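Long-range contacts in transcription factor GAMBIF1 (Anopheles gambiae, PDB 1BVO), which binds DNA through its Rel homology specificity domain, the part of the longer protein present in this chain, and probably activates transcription by RNA polymerase II: residues C[68-73]-C[138-143]; C[79-84]-C[118-123]; C[54-59]-C[145-150]; C[7-12]-C[166-171]. One frame throughout, in Å; residues are numbered along the deposited sequence.

Contact 1: C[68-73]-C[138-143]; sequences PHPHNL and IDLNAV
The imidazole of His69 lies between two methyl groups, with Val143 CG1 over one face, 3.5 Å from the ring centroid, and Ile138 CG2 over the opposite face, 4.2 Å from that centroid. Both are CH-pi contacts displaced toward the rim. At the ring edge NE2 donates to Asp139 O (3.0 Å, N-H...O 160°), approaching from above the carbonyl plane. ND1 accepts from His71 N at 3.2 Å, so both ring nitrogens are engaged, consistent with a neutral ring protonated on NE2. The His71 ring carries His69 CE1 over the centre of one face, while Leu140 O lies at its edge, near the ring plane, 3.2 Å from His71 CE1. This contact joins the loops leading into strands 72-74 and 142-152 of the immunoglobulin-like Rel domain, and its nearest atom is about 4 Å from the bound DNA. His69 CG is anti to the backbone N (chi1 -171°), which carries it toward the 138-143 segment. Beside it, Pro70 CD meets Ile138 CG2 tip to tip at 3.8 Å, and Pro70 CG rests on Leu140 CD2. Asp139 OD1 closes an Asx turn by accepting from Asn141 N, while OD2 forms a salt bridge with Lys61.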
loop_
_atom_site.group_PDB
_atom_site.type_symbol
_atom_site.label_atom_id
_atom_site.label_comp_id
_atom_site.label_asym_id
_atom_site.label_seq_id
_atom_site.Cartn_x
_atom_site.Cartn_y
_atom_site.Cartn_z
ATOM N N PRO C 68 22.548 4.111 8.982
ATOM C CA PRO C 68 21.450 5.034 8.720
ATOM C C PRO C 68 20.200 4.189 8.611
ATOM O O PRO C 68 20.188 3.160 7.918
ATOM C CB PRO C 68 21.824 5.615 7.368
ATOM C CG PRO C 68 23.291 5.729 7.480
ATOM C CD PRO C 68 23.682 4.392 8.080
ATOM N N HIS C 69 19.211 4.543 9.411
ATOM C CA HIS C 69 17.964 3.836 9.394
ATOM C C HIS C 69 17.121 4.687 8.488
ATOM O O HIS C 69 17.061 5.902 8.655
ATOM C CB HIS C 69 17.353 3.768 10.783
ATOM C CG HIS C 69 16.165 2.863 10.858
ATOM N ND1 HIS C 69 15.100 2.991 9.994
ATOM C CD2 HIS C 69 15.914 1.788 11.628
ATOM C CE1 HIS C 69 14.236 2.015 10.235
ATOM N NE2 HIS C 69 14.705 1.272 11.217
ATOM N N PRO C 70 16.394 4.055 7.557
ATOM C CA PRO C 70 15.524 4.744 6.587
ATOM C C PRO C 70 14.559 5.771 7.165
ATOM O O PRO C 70 14.370 6.845 6.594
ATOM C CB PRO C 70 14.773 3.591 5.911
ATOM C CG PRO C 70 14.824 2.495 6.944
ATOM C CD PRO C 70 16.257 2.596 7.417
ATOM N N HIS C 71 13.960 5.436 8.303
ATOM C CA HIS C 71 12.998 6.330 8.927
ATOM C C HIS C 71 13.433 7.795 9.065
ATOM O O HIS C 71 14.603 8.090 9.329
ATOM C CB HIS C 71 12.512 5.719 10.232
ATOM C CG HIS C 71 11.702 4.477 10.033
ATOM N ND1 HIS C 71 11.263 3.700 11.068
ATOM C CD2 HIS C 71 11.220 3.917 8.898
ATOM C CE1 HIS C 71 10.516 2.704 10.590
ATOM N NE2 HIS C 71 10.478 2.822 9.277
ATOM N N ASN C 72 12.503 8.698 8.754
ATOM C CA ASN C 72 12.765 10.131 8.814
ATOM C C ASN C 72 12.289 10.703 10.132
ATOM O O ASN C 72 11.301 10.219 10.713
ATOM C CB ASN C 72 12.038 10.856 7.683
ATOM C CG ASN C 72 12.373 10.306 6.324
ATOM O OD1 ASN C 72 13.544 10.076 5.990
ATOM N ND2 ASN C 72 11.344 10.060 5.532
ATOM N N LEU C 73 13.004 11.709 10.613
ATOM C CA LEU C 73 12.620 12.384 11.832
ATOM C C LEU C 73 11.983 13.677 11.392
ATOM O O LEU C 73 12.539 14.393 10.562
ATOM C CB LEU C 73 13.827 12.709 12.687
ATOM C CG LEU C 73 14.361 11.553 13.515
ATOM C CD1 LEU C 73 15.488 12.041 14.415
ATOM C CD2 LEU C 73 13.240 10.978 14.356
ATOM N N ILE C 138 16.698 -4.707 7.388
ATOM C CA ILE C 138 16.469 -3.591 8.293
ATOM C C ILE C 138 15.167 -3.730 9.057
ATOM O O ILE C 138 14.094 -3.811 8.443
ATOM C CB ILE C 138 16.434 -2.283 7.508
ATOM C CG1 ILE C 138 17.670 -2.200 6.622
ATOM C CG2 ILE C 138 16.345 -1.090 8.453
ATOM C CD1 ILE C 138 17.611 -1.103 5.606
ATOM N N ASP C 139 15.241 -3.712 10.382
ATOM C CA ASP C 139 14.040 -3.821 11.184
ATOM C C ASP C 139 13.286 -2.488 11.215
ATOM O O ASP C 139 13.699 -1.520 11.873
ATOM C CB ASP C 139 14.390 -4.254 12.591
ATOM C CG ASP C 139 13.158 -4.384 13.492
ATOM O OD1 ASP C 139 12.008 -4.245 12.995
ATOM O OD2 ASP C 139 13.338 -4.637 14.696
ATOM N N LEU C 140 12.144 -2.446 10.534
ATOM C CA LEU C 140 11.343 -1.232 10.475
ATOM C C LEU C 140 10.464 -0.971 11.699
ATOM O O LEU C 140 9.534 -0.156 11.634
ATOM C CB LEU C 140 10.491 -1.219 9.210
ATOM C CG LEU C 140 11.313 -1.283 7.925
ATOM C CD1 LEU C 140 10.402 -1.169 6.735
ATOM C CD2 LEU C 140 12.359 -0.179 7.914
ATOM N N ASN C 141 10.791 -1.596 12.822
ATOM C CA ASN C 141 10.023 -1.396 14.042
ATOM C C ASN C 141 10.840 -0.912 15.205
ATOM O O ASN C 141 10.352 -0.823 16.333
ATOM C CB ASN C 141 9.313 -2.669 14.437
ATOM C CG ASN C 141 7.904 -2.690 13.947
ATOM O OD1 ASN C 141 7.659 -2.775 12.730
ATOM N ND2 ASN C 141 6.947 -2.565 14.884
ATOM N N ALA C 142 12.092 -0.594 14.930
ATOM C CA ALA C 142 12.970 -0.117 15.972
ATOM C C ALA C 142 14.009 0.784 15.345
ATOM O O ALA C 142 14.394 0.616 14.185
ATOM C CB ALA C 142 13.628 -1.278 16.678
ATOM N N VAL C 143 14.425 1.762 16.133
ATOM C CA VAL C 143 15.411 2.724 15.699
ATOM C C VAL C 143 16.082 3.235 16.939
ATOM O O VAL C 143 15.730 2.871 18.052
ATOM C CB VAL C 143 14.750 3.993 15.102
ATOM C CG1 VAL C 143 14.113 3.705 13.761
ATOM C CG2 VAL C 143 13.706 4.525 16.083
#

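Contact 2: C[79-84]-C[118-123]; sequences CKKGVC and QEIRVD
Lys81 and Ile120 bring two tight turns together, their CA atoms 7.7 Å apart: a type I' turn from Lys80 to Val83 on one side, and on the other the Schellman motif that ends helix 107-120, with Arg121 at positive phi as its C-prime residue. The type I' turn makes a beta hairpin with a two-residue loop (Lys81-Gly82), closed by reciprocal backbone bonds between Lys80 and Val83. In the immunoglobulin-like Rel domain the contact thus sets the helix end against an edge hairpin of the five-stranded sheet. Cys79 and Cys84, which flank the turn, are the disulfide pair of this protein, although their SG atoms are modelled 2.9 Å apart, beyond a normal S-S bond.

The side chains meet through aliphatic carbons, Lys81 contributing its CB. Ile120 is extended at chi2 (-175°), which carries CD1 away from its CA and into the angle between Lys81 and Val83. There CD1 lies 3.3 Å from Lys81 CB and 3.5 Å from Val83 CG2, with Lys81 O also close by. Ile120 and Val83 slide past each other in opposite directions, as do Val83 and Val122. Lys81 NZ lies 5.3 Å from Glu119 OE1, opposite charges not in salt-bridge contact. With Val83 CG1 anti to the backbone N (chi1 163°) and packed on Val55 of strand 52-59, the other branch, CG2, meets Val122 CG2 at 3.6 Å.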
loop_
_atom_site.group_PDB
_atom_site.type_symbol
_atom_site.label_atom_id
_atom_site.label_comp_id
_atom_site.label_asym_id
_atom_site.label_seq_id
_atom_site.Cartn_x
_atom_site.Cartn_y
_atom_site.Cartn_z
ATOM N N CYS C 79 13.894 19.937 11.477
ATOM C CA CYS C 79 13.819 18.744 10.652
ATOM C C CYS C 79 13.641 18.982 9.162
ATOM O O CYS C 79 12.617 19.503 8.714
ATOM C CB CYS C 79 12.709 17.840 11.187
ATOM S SG CYS C 79 13.102 17.104 12.792
ATOM N N LYS C 80 14.636 18.558 8.395
ATOM C CA LYS C 80 14.650 18.680 6.942
ATOM C C LYS C 80 15.290 17.412 6.365
ATOM O O LYS C 80 16.363 16.984 6.803
ATOM C CB LYS C 80 15.447 19.925 6.519
ATOM C CG LYS C 80 15.784 19.990 5.015
ATOM C CD LYS C 80 16.457 21.302 4.578
ATOM C CE LYS C 80 15.418 22.373 4.184
ATOM N NZ LYS C 80 15.885 23.236 3.038
ATOM N N LYS C 81 14.605 16.805 5.397
ATOM C CA LYS C 81 15.074 15.587 4.750
ATOM C C LYS C 81 15.284 14.441 5.757
ATOM O O LYS C 81 16.282 13.712 5.707
ATOM C CB LYS C 81 16.336 15.877 3.923
ATOM C CG LYS C 81 16.070 16.400 2.520
ATOM C CD LYS C 81 16.679 15.443 1.494
ATOM C CE LYS C 81 16.524 15.903 0.040
ATOM N NZ LYS C 81 15.198 15.569 -0.562
ATOM N N GLY C 82 14.317 14.294 6.665
ATOM C CA GLY C 82 14.344 13.245 7.672
ATOM C C GLY C 82 15.423 13.393 8.717
ATOM O O GLY C 82 15.505 12.631 9.690
ATOM N N VAL C 83 16.271 14.376 8.496
ATOM C CA VAL C 83 17.357 14.662 9.386
ATOM C C VAL C 83 16.953 15.914 10.076
ATOM O O VAL C 83 16.352 16.804 9.490
ATOM C CB VAL C 83 18.630 14.860 8.615
ATOM C CG1 VAL C 83 19.679 15.549 9.467
ATOM C CG2 VAL C 83 19.132 13.507 8.156
ATOM N N CYS C 84 17.329 16.011 11.328
ATOM C CA CYS C 84 16.929 17.142 12.103
ATOM C C CYS C 84 18.133 17.802 12.748
ATOM O O CYS C 84 18.801 17.206 13.581
ATOM C CB CYS C 84 15.915 16.640 13.115
ATOM S SG CYS C 84 15.416 17.808 14.287
ATOM N N GLN C 118 21.950 9.330 1.883
ATOM C CA GLN C 118 23.299 9.395 1.306
ATOM C C GLN C 118 23.620 10.751 0.657
ATOM O O GLN C 118 24.705 11.291 0.866
ATOM C CB GLN C 118 23.526 8.255 0.291
ATOM C CG GLN C 118 24.973 8.168 -0.253
ATOM C CD GLN C 118 25.236 6.965 -1.159
ATOM O OE1 GLN C 118 26.127 6.152 -0.881
ATOM N NE2 GLN C 118 24.502 6.871 -2.266
ATOM N N GLU C 119 22.674 11.284 -0.124
ATOM C CA GLU C 119 22.790 12.584 -0.821
ATOM C C GLU C 119 23.076 13.651 0.248
ATOM O O GLU C 119 24.075 14.369 0.193
ATOM C CB GLU C 119 21.458 12.903 -1.560
ATOM C CG GLU C 119 21.563 13.287 -3.080
ATOM C CD GLU C 119 20.200 13.516 -3.793
ATOM O OE1 GLU C 119 19.462 14.467 -3.431
ATOM O OE2 GLU C 119 19.866 12.749 -4.736
ATOM N N ILE C 120 22.229 13.664 1.273
ATOM C CA ILE C 120 22.317 14.560 2.417
ATOM C C ILE C 120 23.707 14.438 3.085
ATOM O O ILE C 120 24.170 15.372 3.745
ATOM C CB ILE C 120 21.235 14.112 3.438
ATOM C CG1 ILE C 120 20.248 15.213 3.782
ATOM C CG2 ILE C 120 21.851 13.648 4.698
ATOM C CD1 ILE C 120 19.288 14.743 4.867
ATOM N N ARG C 121 24.308 13.246 2.961
ATOM C CA ARG C 121 25.614 12.850 3.525
ATOM C C ARG C 121 25.574 12.549 5.021
ATOM O O ARG C 121 26.575 12.692 5.712
ATOM C CB ARG C 121 26.715 13.879 3.232
ATOM C CG ARG C 121 27.287 13.896 1.797
ATOM C CD ARG C 121 28.301 12.772 1.482
ATOM N NE ARG C 121 29.644 12.961 2.062
ATOM C CZ ARG C 121 30.715 12.240 1.713
ATOM N NH1 ARG C 121 30.604 11.292 0.791
ATOM N NH2 ARG C 121 31.898 12.442 2.293
ATOM N N VAL C 122 24.437 12.065 5.507
ATOM C CA VAL C 122 24.312 11.726 6.920
ATOM C C VAL C 122 24.636 10.257 7.152
ATOM O O VAL C 122 23.848 9.371 6.812
ATOM C CB VAL C 122 22.906 12.032 7.484
ATOM C CG1 VAL C 122 22.712 11.389 8.842
ATOM C CG2 VAL C 122 22.733 13.525 7.624
ATOM N N ASP C 123 25.822 10.008 7.679
ATOM C CA ASP C 123 26.230 8.659 7.969
ATOM C C ASP C 123 27.098 8.779 9.191
ATOM O O ASP C 123 28.311 8.961 9.098
ATOM C CB ASP C 123 27.016 8.070 6.804
ATOM C CG ASP C 123 27.474 6.647 7.072
ATOM O OD1 ASP C 123 27.325 6.138 8.205
ATOM O OD2 ASP C 123 28.010 6.028 6.134
#

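Contact 3: C[54-59]-C[145-150]; sequences VVVSCV and LCFQVF
Val56 and Phe147 form the middle of the apolar face, lying side by side and pointing the same way, with Val56 CG2 3.5 Å from Phe147 CD1. With CG beside the backbone N (chi1 -58°), Phe147 lies alongside Val56, and its ring also meets that of Phe97, planes at about 45°. Val54 CG2 reaches Val149 CG2 at 3.4 Å and approaches the Phe147 ring near its plane, while Leu145 CB packs against Val56 CG1. Leu73 of strand 72-74 covers the other end of this face by touching Val56, Cys58 and Leu145.

The opposite face, bearing Val55, Ser57, Cys146 and Gln148, is more mixed. Val55 CG2 sits in plane at the edge of the Phe150 ring, 3.7 Å from CE2, and Val59 CG1 lies against Cys146 CB. Two hydrogen-bonded pairs hold the backbones: Val55 N to Gln148 O at 2.8 Å with Gln148 N to Val55 O in return, and likewise Ser57 with Cys146. A water lies 2.9 Å from Ser57 OG and is placed to donate to Val55 O and Gln148 OE1 (3.1 Å), but with more acceptors in reach than protons it cannot serve all at once.

Regular alternation of hydrogen-bonded and non-hydrogen-bonded pairs makes this an antiparallel ladder between central strands of the five-stranded sheet, part of the immunoglobulin-like beta-sandwich of the Rel domain.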
loop_
_atom_site.group_PDB
_atom_site.type_symbol
_atom_site.label_atom_id
_atom_site.label_comp_id
_atom_site.label_asym_id
_atom_site.label_seq_id
_atom_site.Cartn_x
_atom_site.Cartn_y
_atom_site.Cartn_z
ATOM N N VAL C 54 23.640 20.356 16.637
ATOM C CA VAL C 54 23.459 18.933 16.792
ATOM C C VAL C 54 22.584 18.419 15.669
ATOM O O VAL C 54 21.625 19.060 15.249
ATOM C CB VAL C 54 22.826 18.587 18.151
ATOM C CG1 VAL C 54 21.340 18.930 18.162
ATOM C CG2 VAL C 54 23.040 17.118 18.484
ATOM N N VAL C 55 23.002 17.290 15.126
ATOM C CA VAL C 55 22.286 16.620 14.059
ATOM C C VAL C 55 21.743 15.337 14.638
ATOM O O VAL C 55 22.486 14.518 15.201
ATOM C CB VAL C 55 23.213 16.240 12.901
ATOM C CG1 VAL C 55 22.451 15.429 11.854
ATOM C CG2 VAL C 55 23.802 17.486 12.279
ATOM N N VAL C 56 20.445 15.155 14.514
ATOM C CA VAL C 56 19.810 13.969 15.016
ATOM C C VAL C 56 19.232 13.241 13.814
ATOM O O VAL C 56 18.697 13.869 12.895
ATOM C CB VAL C 56 18.681 14.308 16.001
ATOM C CG1 VAL C 56 18.139 13.034 16.632
ATOM C CG2 VAL C 56 19.182 15.267 17.057
ATOM N N SER C 57 19.453 11.933 13.771
ATOM C CA SER C 57 18.915 11.105 12.700
ATOM C C SER C 57 18.755 9.698 13.247
ATOM O O SER C 57 19.270 9.378 14.320
ATOM C CB SER C 57 19.809 11.111 11.455
ATOM O OG SER C 57 21.033 10.434 11.662
ATOM N N CYS C 58 17.976 8.894 12.542
ATOM C CA CYS C 58 17.718 7.523 12.929
ATOM C C CYS C 58 18.796 6.580 12.434
ATOM O O CYS C 58 19.148 6.587 11.246
ATOM C CB CYS C 58 16.403 7.053 12.331
ATOM S SG CYS C 58 14.935 7.738 13.073
ATOM N N VAL C 59 19.304 5.752 13.328
ATOM C CA VAL C 59 20.290 4.770 12.950
ATOM C C VAL C 59 19.639 3.464 13.400
ATOM O O VAL C 59 18.604 3.477 14.077
ATOM C CB VAL C 59 21.622 5.011 13.646
ATOM C CG1 VAL C 59 22.106 6.415 13.365
ATOM C CG2 VAL C 59 21.497 4.756 15.129
ATOM N N LEU C 145 17.983 7.133 18.103
ATOM C CA LEU C 145 18.230 8.496 17.679
ATOM C C LEU C 145 19.734 8.659 17.732
ATOM O O LEU C 145 20.390 8.206 18.684
ATOM C CB LEU C 145 17.574 9.474 18.655
ATOM C CG LEU C 145 16.054 9.350 18.740
ATOM C CD1 LEU C 145 15.514 10.226 19.851
ATOM C CD2 LEU C 145 15.448 9.716 17.405
ATOM N N CYS C 146 20.295 9.272 16.705
ATOM C CA CYS C 146 21.728 9.492 16.689
ATOM C C CYS C 146 21.993 10.982 16.857
ATOM O O CYS C 146 21.402 11.812 16.146
ATOM C CB CYS C 146 22.350 9.013 15.395
ATOM S SG CYS C 146 24.157 8.937 15.502
ATOM N N PHE C 147 22.834 11.329 17.825
ATOM C CA PHE C 147 23.140 12.726 18.065
ATOM C C PHE C 147 24.568 13.039 17.662
ATOM O O PHE C 147 25.508 12.681 18.359
ATOM C CB PHE C 147 22.933 13.083 19.538
ATOM C CG PHE C 147 21.533 12.816 20.044
ATOM C CD1 PHE C 147 20.543 13.775 19.926
ATOM C CD2 PHE C 147 21.215 11.603 20.635
ATOM C CE1 PHE C 147 19.247 13.526 20.385
ATOM C CE2 PHE C 147 19.934 11.342 21.096
ATOM C CZ PHE C 147 18.944 12.309 20.973
ATOM N N GLN C 148 24.740 13.656 16.504
ATOM C CA GLN C 148 26.084 14.032 16.090
ATOM C C GLN C 148 26.247 15.485 16.454
ATOM O O GLN C 148 25.541 16.348 15.904
ATOM C CB GLN C 148 26.278 13.921 14.602
ATOM C CG GLN C 148 26.431 12.550 14.083
ATOM C CD GLN C 148 26.357 12.593 12.615
ATOM O OE1 GLN C 148 25.275 12.825 12.047
ATOM N NE2 GLN C 148 27.514 12.502 11.967
ATOM N N VAL C 149 27.164 15.775 17.369
ATOM C CA VAL C 149 27.383 17.147 17.782
ATOM C C VAL C 149 28.606 17.725 17.082
ATOM O O VAL C 149 29.600 17.019 16.866
ATOM C CB VAL C 149 27.500 17.260 19.323
ATOM C CG1 VAL C 149 28.245 18.524 19.720
ATOM C CG2 VAL C 149 26.112 17.279 19.943
ATOM N N PHE C 150 28.501 18.990 16.676
ATOM C CA PHE C 150 29.596 19.684 16.012
ATOM C C PHE C 150 29.877 21.014 16.710
ATOM O O PHE C 150 28.977 21.853 16.885
ATOM C CB PHE C 150 29.265 19.987 14.547
ATOM C CG PHE C 150 29.017 18.780 13.692
ATOM C CD1 PHE C 150 30.077 18.035 13.166
ATOM C CD2 PHE C 150 27.718 18.406 13.362
ATOM C CE1 PHE C 150 29.843 16.951 12.313
ATOM C CE2 PHE C 150 27.470 17.319 12.515
ATOM C CZ PHE C 150 28.539 16.592 11.990
HETATM O O HOH W 1 22.842 11.758 13.570
#

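Contact 4: C[7-12]-C[166-171]; sequences EQPHPK and VVSDII
Gln8 folds back at chi2 (-87°), which swings CD over the carboxylate of Asp169; the latter has its CG beside its own backbone N, anti to the carbonyl carbon. The two side chains cross at about a right angle, yet their flat ends stack, amide and carboxylate planes only 18° apart. From this position Gln8 OE1 accepts a nearly straight bond from Asp169 N (2.9 Å, N-H...O 171°), the donor tilted out of the amide plane. The other end of the amide, NE2, donates to a water at 2.9 Å, which donates a hydrogen bond to Val167 O (2.7 Å from the water oxygen) and is weakly bonded to Asp169 OD1.

Further along, the two segments run in much the same direction. Pro9 crosses Ile171, its CB 3.6 Å from Ile171 CD1, and its CG also approaches Ser168 CB. Pro11 CB then touches Ile170 O at 3.4 Å, and the backbone of Pro11 is hydrogen-bonded to that of Tyr172 just beyond. Ser168 OG donates to Asp169 O and accepts from Leu145 N of the neighbouring strand.

The contact therefore joins the loop after strand 2-7 to the irregular part of strand 159-172, an edge of the five-stranded sheet in the Rel domain, about 7 Å from the DNA at the nearest atoms. OE1 accepting from a main-chain N-H and NE2 donating to the water are consistent with one orientation of the Gln8 amide, and the polar part of the contact rests on this neutral group, with apolar packing of Pro9 on Ile171 beside it.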
loop_
_atom_site.group_PDB
_atom_site.type_symbol
_atom_site.label_atom_id
_atom_site.label_comp_id
_atom_site.label_asym_id
_atom_site.label_seq_id
_atom_site.Cartn_x
_atom_site.Cartn_y
_atom_site.Cartn_z
ATOM N N GLU C 7 18.312 12.491 29.101
ATOM C CA GLU C 7 16.991 11.903 29.235
ATOM C C GLU C 7 16.797 11.165 27.948
ATOM O O GLU C 7 16.928 11.715 26.858
ATOM C CB GLU C 7 15.863 12.906 29.523
ATOM C CG GLU C 7 14.454 12.351 29.234
ATOM C CD GLU C 7 13.576 12.144 30.453
ATOM O OE1 GLU C 7 13.212 13.119 31.130
ATOM O OE2 GLU C 7 13.195 10.992 30.716
ATOM N N GLN C 8 16.684 9.862 28.121
ATOM C CA GLN C 8 16.533 8.924 27.045
ATOM C C GLN C 8 15.127 8.825 26.546
ATOM O O GLN C 8 14.159 8.955 27.302
ATOM C CB GLN C 8 16.977 7.554 27.522
ATOM C CG GLN C 8 18.450 7.449 27.714
ATOM C CD GLN C 8 19.160 7.066 26.450
ATOM O OE1 GLN C 8 18.536 6.869 25.397
ATOM N NE2 GLN C 8 20.483 6.970 26.530
ATOM N N PRO C 9 14.991 8.569 25.252
ATOM C CA PRO C 9 13.667 8.443 24.674
ATOM C C PRO C 9 12.958 7.249 25.266
ATOM O O PRO C 9 13.566 6.218 25.569
ATOM C CB PRO C 9 13.955 8.250 23.186
ATOM C CG PRO C 9 15.349 7.670 23.163
ATOM C CD PRO C 9 16.036 8.470 24.226
ATOM N N HIS C 10 11.684 7.444 25.567
ATOM C CA HIS C 10 10.890 6.362 26.083
ATOM C C HIS C 10 10.854 5.394 24.914
ATOM O O HIS C 10 10.427 5.752 23.812
ATOM C CB HIS C 10 9.483 6.818 26.420
ATOM C CG HIS C 10 8.663 5.746 27.052
ATOM N ND1 HIS C 10 8.333 5.745 28.395
ATOM C CD2 HIS C 10 8.173 4.595 26.550
ATOM C CE1 HIS C 10 7.679 4.639 28.686
ATOM N NE2 HIS C 10 7.568 3.919 27.578
ATOM N N PRO C 11 11.213 4.130 25.164
ATOM C CA PRO C 11 11.271 3.029 24.196
ATOM C C PRO C 11 9.953 2.498 23.613
ATOM O O PRO C 11 9.983 1.734 22.647
ATOM C CB PRO C 11 11.947 1.938 25.008
ATOM C CG PRO C 11 11.299 2.131 26.345
ATOM C CD PRO C 11 11.464 3.623 26.528
ATOM N N LYS C 12 8.816 2.888 24.178
ATOM C CA LYS C 12 7.504 2.388 23.735
ATOM C C LYS C 12 6.387 3.389 23.992
ATOM O O LYS C 12 5.383 3.040 24.620
ATOM C CB LYS C 12 7.134 1.138 24.539
ATOM C CG LYS C 12 7.676 -0.189 24.059
ATOM C CD LYS C 12 6.841 -0.744 22.928
ATOM C CE LYS C 12 6.990 -2.260 22.881
ATOM N NZ LYS C 12 6.784 -2.799 21.497
ATOM N N VAL C 166 26.814 9.733 19.384
ATOM C CA VAL C 166 26.341 9.052 20.566
ATOM C C VAL C 166 24.974 8.520 20.177
ATOM O O VAL C 166 24.193 9.188 19.482
ATOM C CB VAL C 166 26.329 10.014 21.774
ATOM C CG1 VAL C 166 25.295 9.605 22.783
ATOM C CG2 VAL C 166 27.710 10.001 22.413
ATOM N N VAL C 167 24.732 7.277 20.561
ATOM C CA VAL C 167 23.503 6.614 20.207
ATOM C C VAL C 167 22.635 6.412 21.451
ATOM O O VAL C 167 23.154 6.265 22.557
ATOM C CB VAL C 167 23.844 5.325 19.427
ATOM C CG1 VAL C 167 23.037 4.145 19.898
ATOM C CG2 VAL C 167 23.684 5.572 17.941
ATOM N N SER C 168 21.328 6.578 21.253
ATOM C CA SER C 168 20.321 6.451 22.299
ATOM C C SER C 168 19.854 5.016 22.416
ATOM O O SER C 168 20.026 4.209 21.483
ATOM C CB SER C 168 19.097 7.279 21.914
ATOM O OG SER C 168 18.420 6.670 20.818
ATOM N N ASP C 169 19.169 4.720 23.512
ATOM C CA ASP C 169 18.633 3.385 23.692
ATOM C C ASP C 169 17.615 3.171 22.595
ATOM O O ASP C 169 17.175 4.136 21.952
ATOM C CB ASP C 169 17.990 3.235 25.065
ATOM C CG ASP C 169 18.999 3.405 26.191
ATOM O OD1 ASP C 169 20.210 3.562 25.900
ATOM O OD2 ASP C 169 18.581 3.380 27.368
ATOM N N ILE C 170 17.245 1.922 22.356
ATOM C CA ILE C 170 16.304 1.656 21.297
ATOM C C ILE C 170 14.893 2.179 21.526
ATOM O O ILE C 170 14.382 2.207 22.654
ATOM C CB ILE C 170 16.278 0.178 20.951
ATOM C CG1 ILE C 170 17.691 -0.251 20.555
ATOM C CG2 ILE C 170 15.309 -0.073 19.798
ATOM C CD1 ILE C 170 17.927 -1.733 20.617
ATOM N N ILE C 171 14.304 2.654 20.432
ATOM C CA ILE C 171 12.935 3.162 20.387
ATOM C C ILE C 171 12.196 2.159 19.493
ATOM O O ILE C 171 12.585 1.957 18.328
ATOM C CB ILE C 171 12.859 4.537 19.719
ATOM C CG1 ILE C 171 13.527 5.584 20.592
ATOM C CG2 ILE C 171 11.411 4.910 19.442
ATOM C CD1 ILE C 171 13.759 6.873 19.870
HETATM O O HOH W 2 22.729 5.667 25.135
#

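Overall arrangement
Contact 3 lies nearest the middle of the chain, its centre about 5 Å from the chain's own, and the other three adjoin it. Contact 2 is linked to it by Cys84 O and Val56 N (2.8 Å), contact 1 by His69 N and Cys58 O (2.7 Å), and contact 4 by Phe147 N and Val166 O (3.0 Å). All four reach the same five-stranded sheet. Contacts 2 and 4 fall on opposite sides of the chain's centre, with their own centres about 20 Å apart. By nearest atoms the DNA is about 4 Å from contact 1 and about 7 Å from contact 4, but about 14 Å from contacts 2 and 3.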